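Local coordinates for protein 3-ketosteroid-delta4-5alpha-dehydrogenase (Rhodococcus jostii, PDB 4AT2) that probably introduces the 4,5 double bond into 3-keto-5alpha-steroids, using a bound FAD as electron acceptor in steroid breakdown, at residues Gly78-Ala83 / Thr490-Gly495; Ala52-Ser57 / Lys206-Thr211. One frame throughout, in Å; residues are numbered along the deposited sequence. Where two conformers were deposited one is given.

Contact 1 of 2, residues Gly78-Ala83 / Thr490-Gly495. Unlike the reference sequence in segment 78-83: Thr-80 (reference Ala). With FAD (flavin-adenine dinucleotide), chain D.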
# COMPACT_ATOMS: atom_id res chain seq x y z
N GLY A 78 -2.38 -2.00 -27.66
CA GLY A 78 -1.83 -2.26 -26.32
C GLY A 78 -2.62 -3.32 -25.57
O GLY A 78 -3.17 -4.25 -26.17
N ALA A 79 -2.69 -3.17 -24.25
CA ALA A 79 -3.52 -4.02 -23.40
C ALA A 79 -5.00 -3.81 -23.70
O ALA A 79 -5.82 -4.71 -23.52
CB ALA A 79 -3.25 -3.74 -21.93
N THR A 80 -5.35 -2.61 -24.16
CA THR A 80 -6.76 -2.29 -24.41
C THR A 80 -7.41 -3.26 -25.41
O THR A 80 -8.53 -3.74 -25.18
CB THR A 80 -6.93 -0.83 -24.88
OG1 THR A 80 -6.40 0.05 -23.88
CG2 THR A 80 -8.40 -0.51 -25.11
N ALA A 81 -6.72 -3.55 -26.51
CA ALA A 81 -7.26 -4.41 -27.56
C ALA A 81 -7.45 -5.87 -27.09
O ALA A 81 -8.19 -6.64 -27.71
CB ALA A 81 -6.38 -4.35 -28.80
N LEU A 82 -6.80 -6.22 -25.98
CA LEU A 82 -6.91 -7.57 -25.39
C LEU A 82 -7.89 -7.65 -24.21
O LEU A 82 -8.17 -8.75 -23.70
CB LEU A 82 -5.52 -8.06 -24.95
CG LEU A 82 -4.33 -7.86 -25.91
CD1 LEU A 82 -3.02 -8.28 -25.25
CD2 LEU A 82 -4.53 -8.62 -27.22
N ALA A 83 -8.44 -6.51 -23.80
CA ALA A 83 -9.32 -6.41 -22.64
C ALA A 83 -10.72 -6.96 -22.90
O ALA A 83 -11.14 -7.08 -24.05
CB ALA A 83 -9.42 -4.95 -22.19
N THR A 490 -13.08 0.35 -15.02
CA THR A 490 -12.58 1.64 -14.54
C THR A 490 -11.30 2.04 -15.25
O THR A 490 -11.00 3.23 -15.35
CB THR A 490 -12.33 1.67 -13.02
OG1 THR A 490 -11.50 0.56 -12.66
CG2 THR A 490 -13.66 1.60 -12.27
N SER A 491 -10.55 1.06 -15.75
CA SER A 491 -9.31 1.39 -16.43
C SER A 491 -9.55 1.89 -17.85
O SER A 491 -9.00 2.93 -18.25
CB SER A 491 -8.34 0.21 -16.41
OG SER A 491 -7.11 0.68 -16.92
N LEU A 492 -10.36 1.17 -18.63
CA LEU A 492 -10.74 1.68 -19.95
C LEU A 492 -11.59 2.96 -19.83
O LEU A 492 -11.48 3.87 -20.65
CB LEU A 492 -11.49 0.63 -20.78
CG LEU A 492 -10.72 -0.66 -21.16
CD1 LEU A 492 -11.50 -1.46 -22.20
CD2 LEU A 492 -9.29 -0.40 -21.61
N GLY A 493 -12.41 3.02 -18.78
CA GLY A 493 -13.20 4.21 -18.50
C GLY A 493 -12.36 5.43 -18.19
O GLY A 493 -12.49 6.46 -18.88
N ASP A 494 -11.51 5.36 -17.18
CA ASP A 494 -10.72 6.55 -16.86
C ASP A 494 -9.63 6.84 -17.89
O ASP A 494 -9.31 8.00 -18.14
CB ASP A 494 -10.30 6.65 -15.36
CG ASP A 494 -9.06 5.83 -15.01
OD1 ASP A 494 -8.16 5.63 -15.85
OD2 ASP A 494 -8.95 5.45 -13.81
N GLY A 495 -9.13 5.79 -18.55
CA GLY A 495 -8.13 5.96 -19.61
C GLY A 495 -8.71 6.73 -20.79
O GLY A 495 -8.10 7.67 -21.30
PA FAD D . -2.40 0.27 -23.17
O1A FAD D . -3.76 0.10 -23.75
O2A FAD D . -1.60 -0.92 -22.87
O5B FAD D . -1.57 1.21 -24.17
C5B FAD D . -0.23 1.60 -23.86
C4B FAD D . 0.60 1.61 -25.16
O4B FAD D . 1.88 2.17 -24.79
C3B FAD D . 0.86 0.17 -25.62
O3B FAD D . 0.48 0.04 -27.02
C2B FAD D . 2.37 -0.02 -25.40
O2B FAD D . 2.93 -0.89 -26.42
C1B FAD D . 2.88 1.41 -25.53
N9A FAD D . 4.18 1.64 -24.86
C8A FAD D . 4.66 1.09 -23.74
N7A FAD D . 5.86 1.61 -23.49
C5A FAD D . 6.13 2.51 -24.46
C6A FAD D . 7.19 3.32 -24.72
N6A FAD D . 8.23 3.31 -23.89
N1A FAD D . 7.21 4.13 -25.79
C2A FAD D . 6.13 4.17 -26.66
N3A FAD D . 5.05 3.33 -26.39
C4A FAD D . 5.09 2.52 -25.29
N1 FAD D . -9.78 -2.83 -17.86
C2 FAD D . -11.06 -2.33 -18.02
O2 FAD D . -11.32 -1.20 -17.63
N3 FAD D . -12.05 -3.12 -18.62
C4 FAD D . -11.76 -4.42 -19.04
O4 FAD D . -12.66 -5.09 -19.55
C4X FAD D . -10.47 -4.92 -18.87
N5 FAD D . -10.15 -6.19 -19.24
C5X FAD D . -8.97 -6.72 -18.86
C6 FAD D . -8.74 -8.09 -19.00
C7 FAD D . -7.51 -8.65 -18.63
C7M FAD D . -7.33 -10.04 -18.80
C8 FAD D . -6.51 -7.82 -18.09
C8M FAD D . -5.24 -8.32 -17.69
C9 FAD D . -6.74 -6.45 -17.96
C9A FAD D . -7.98 -5.90 -18.32
N10 FAD D . -8.23 -4.58 -18.16
C10 FAD D . -9.48 -4.13 -18.29
C1' FAD D . -7.15 -3.58 -17.93
C2' FAD D . -6.92 -2.75 -19.20
O2' FAD D . -6.72 -3.69 -20.26
C3' FAD D . -5.69 -1.85 -19.06
O3' FAD D . -5.53 -1.35 -17.72
C4' FAD D . -5.80 -0.67 -20.04
O4' FAD D . -5.96 -1.19 -21.37
C5' FAD D . -4.54 0.20 -19.99
O5' FAD D . -4.73 1.33 -20.86
P FAD D . -3.48 2.26 -21.27
O1P FAD D . -2.84 2.82 -20.08
O2P FAD D . -3.94 3.16 -22.38
O3P FAD D . -2.41 1.14 -21.79
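Leu-492 meets the loop 78-83 with both of its methyl groups: CD2 lies 3.6 Å from Thr-80 CG2, the two side chains crossing obliquely, and CD1 packs at 4.1 Å on Ala-83 CB. The same leucine lies against the flavin, its CG 3.6 Å from FAD C2, while Ala-83 CB comes within 3.3 Å of FAD N5, generally the hydride acceptor. The cofactor, not a direct hydrogen bond, joins the two segments: in this FAD-binding domain the loop after strand 67-70 and the start of the C-terminal helix 490-507 close on it, both offering backbone amides. Ala-79 N binds FAD O2A, Thr-80 N reaches O1A of the same phosphate, and Leu-492 N gives FAD O2 an almost straight bond (2.7 Å, 175°), probably stabilising negative charge on a reduced flavin. A chi1 of -58° sets Thr-80 OG1 anti to its carbonyl carbon, where it also grips FAD O1A at 2.6 Å and accepts from FAD O4', and sends CG2 to Leu-492. An alanine in place of Leu-492 would keep the amide bond but would probably leave Thr-80 CG2 and Ala-83 CB without their apolar partner. Farther out, Arg-476 binds both Ser-491 OG, itself paired with FAD O3', and Asp-494.

Contact 2 of 2, residues Ala52-Ser57 / Lys206-Thr211; sequences AGVAAS and KPLVET
Helices 51-62 and 202-214 come together at Val-54 and Val-209, whose CA atoms are 6.4 Å apart, the nearest such pair across the two segments. The first is the helix of the Rossmann-type FAD-binding fold: it follows strand 45-47, and Gly-53 fits the last glycine of a GxGxxG sequence. The second is kinked at Pro-207, whose ring nitrogen has no hydrogen to give to the preceding turn. Across this buried interface, which has no hydrogen bond between the segments, Val-54 points directly at the partner helix. Its chi1 of 71° sets CG1 between backbone N and carbonyl carbon and CG2 anti to N, and both methyls straddle Leu-208, CG1 toward its side chain and CG2 toward its backbone and Val-209. CG1 touches Leu-208 CB at 3.8 Å and reaches along that side chain to CD1, the valine and leucine crossing nearly at right angles. CG2 rests 3.6 Å from Leu-208 O and also meets Val-209 CG2 at 4.1 Å. Ala-212 extends the surface on which Val-54 sits, and Leu-208 in turn packs on Ile-51 and Ile-58. Within helix 202-214, Thr-211 OG1 donates to Pro-207 O at 2.8 Å, while Thr-211 N reaches that oxygen from the opposite face of its carbonyl plane.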
# COMPACT_ATOMS: atom_id res chain seq x y z
N ALA A 52 -5.85 5.43 -23.75
CA ALA A 52 -5.60 6.80 -23.33
C ALA A 52 -5.02 7.59 -24.49
O ALA A 52 -5.42 8.72 -24.74
CB ALA A 52 -4.64 6.82 -22.16
N GLY A 53 -4.08 6.96 -25.20
CA GLY A 53 -3.42 7.62 -26.32
C GLY A 53 -4.36 7.97 -27.46
O GLY A 53 -4.32 9.09 -27.97
N VAL A 54 -5.21 7.02 -27.85
CA VAL A 54 -6.10 7.27 -28.99
C VAL A 54 -7.13 8.35 -28.64
O VAL A 54 -7.41 9.24 -29.47
CB VAL A 54 -6.73 5.99 -29.58
CG1 VAL A 54 -7.76 5.38 -28.64
CG2 VAL A 54 -7.32 6.27 -30.97
N ALA A 55 -7.65 8.33 -27.41
CA ALA A 55 -8.61 9.33 -26.96
C ALA A 55 -7.98 10.73 -26.95
O ALA A 55 -8.62 11.70 -27.38
CB ALA A 55 -9.17 8.98 -25.58
N ALA A 56 -6.74 10.81 -26.48
CA ALA A 56 -6.00 12.08 -26.47
C ALA A 56 -5.81 12.57 -27.90
O ALA A 56 -5.99 13.76 -28.18
CB ALA A 56 -4.65 11.92 -25.79
N SER A 57 -5.46 11.65 -28.80
CA SER A 57 -5.18 12.03 -30.19
C SER A 57 -6.42 12.58 -30.88
O SER A 57 -6.33 13.56 -31.63
CB SER A 57 -4.58 10.86 -30.99
OG SER A 57 -5.57 9.95 -31.43
N LYS A 206 -10.90 -0.03 -32.11
CA LYS A 206 -11.00 0.05 -33.57
C LYS A 206 -11.75 1.31 -34.06
O LYS A 206 -11.21 2.06 -34.87
CB LYS A 206 -11.59 -1.24 -34.16
CG LYS A 206 -11.68 -1.25 -35.68
CD LYS A 206 -12.23 -2.59 -36.15
CE LYS A 206 -12.09 -2.76 -37.65
NZ LYS A 206 -13.36 -2.46 -38.35
N PRO A 207 -12.99 1.55 -33.56
CA PRO A 207 -13.68 2.78 -33.99
C PRO A 207 -12.94 4.08 -33.62
O PRO A 207 -13.00 5.05 -34.38
CB PRO A 207 -15.03 2.73 -33.25
CG PRO A 207 -15.20 1.32 -32.82
CD PRO A 207 -13.82 0.74 -32.65
N LEU A 208 -12.27 4.09 -32.48
CA LEU A 208 -11.50 5.27 -32.06
C LEU A 208 -10.30 5.50 -32.98
O LEU A 208 -9.99 6.63 -33.36
CB LEU A 208 -11.06 5.16 -30.59
CG LEU A 208 -12.19 5.11 -29.54
CD1 LEU A 208 -11.63 5.18 -28.13
CD2 LEU A 208 -13.19 6.23 -29.72
N VAL A 209 -9.63 4.41 -33.36
CA VAL A 209 -8.51 4.48 -34.28
C VAL A 209 -8.97 5.01 -35.65
O VAL A 209 -8.35 5.91 -36.22
CB VAL A 209 -7.77 3.13 -34.40
CG1 VAL A 209 -6.81 3.12 -35.59
CG2 VAL A 209 -7.01 2.84 -33.11
N GLU A 210 -10.09 4.47 -36.14
CA GLU A 210 -10.70 4.96 -37.38
C GLU A 210 -10.98 6.46 -37.30
O GLU A 210 -10.69 7.20 -38.24
CB GLU A 210 -12.00 4.21 -37.67
CG GLU A 210 -11.82 2.74 -38.01
CD GLU A 210 -13.14 2.03 -38.25
OE1 GLU A 210 -14.15 2.37 -37.59
OE2 GLU A 210 -13.17 1.13 -39.11
N THR A 211 -11.52 6.90 -36.17
CA THR A 211 -11.83 8.30 -35.93
C THR A 211 -10.55 9.14 -35.98
O THR A 211 -10.49 10.16 -36.67
CB THR A 211 -12.55 8.49 -34.57
OG1 THR A 211 -13.79 7.77 -34.59
CG2 THR A 211 -12.84 9.97 -34.30

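Overall arrangement
The two contacts illustrate how residues far apart in sequence converge on one cofactor. Their centres are 12 Å apart, and they touch where Gly-495 O packs against Ala-52 CB at 3.7 Å. Contact 1 is the first shell, reaching FAD from the flavin to the pyrophosphate, with the side chain of Ala-83 about 7 Å from the bound 4-androstene-3,17-dione. Contact 2 lies mostly behind it: the side chain of Val-54 is about 8 Å from FAD, although Ala-52 N binds the phosphate oxygen O2P. Helix 202-214 serves both, since Leu-204 touches Leu-492 and Met-205 touches Thr-80 as well as Val-54. Thr-80 OG1 also accepts from Ile-51 N, tying the loop to helix 51-62.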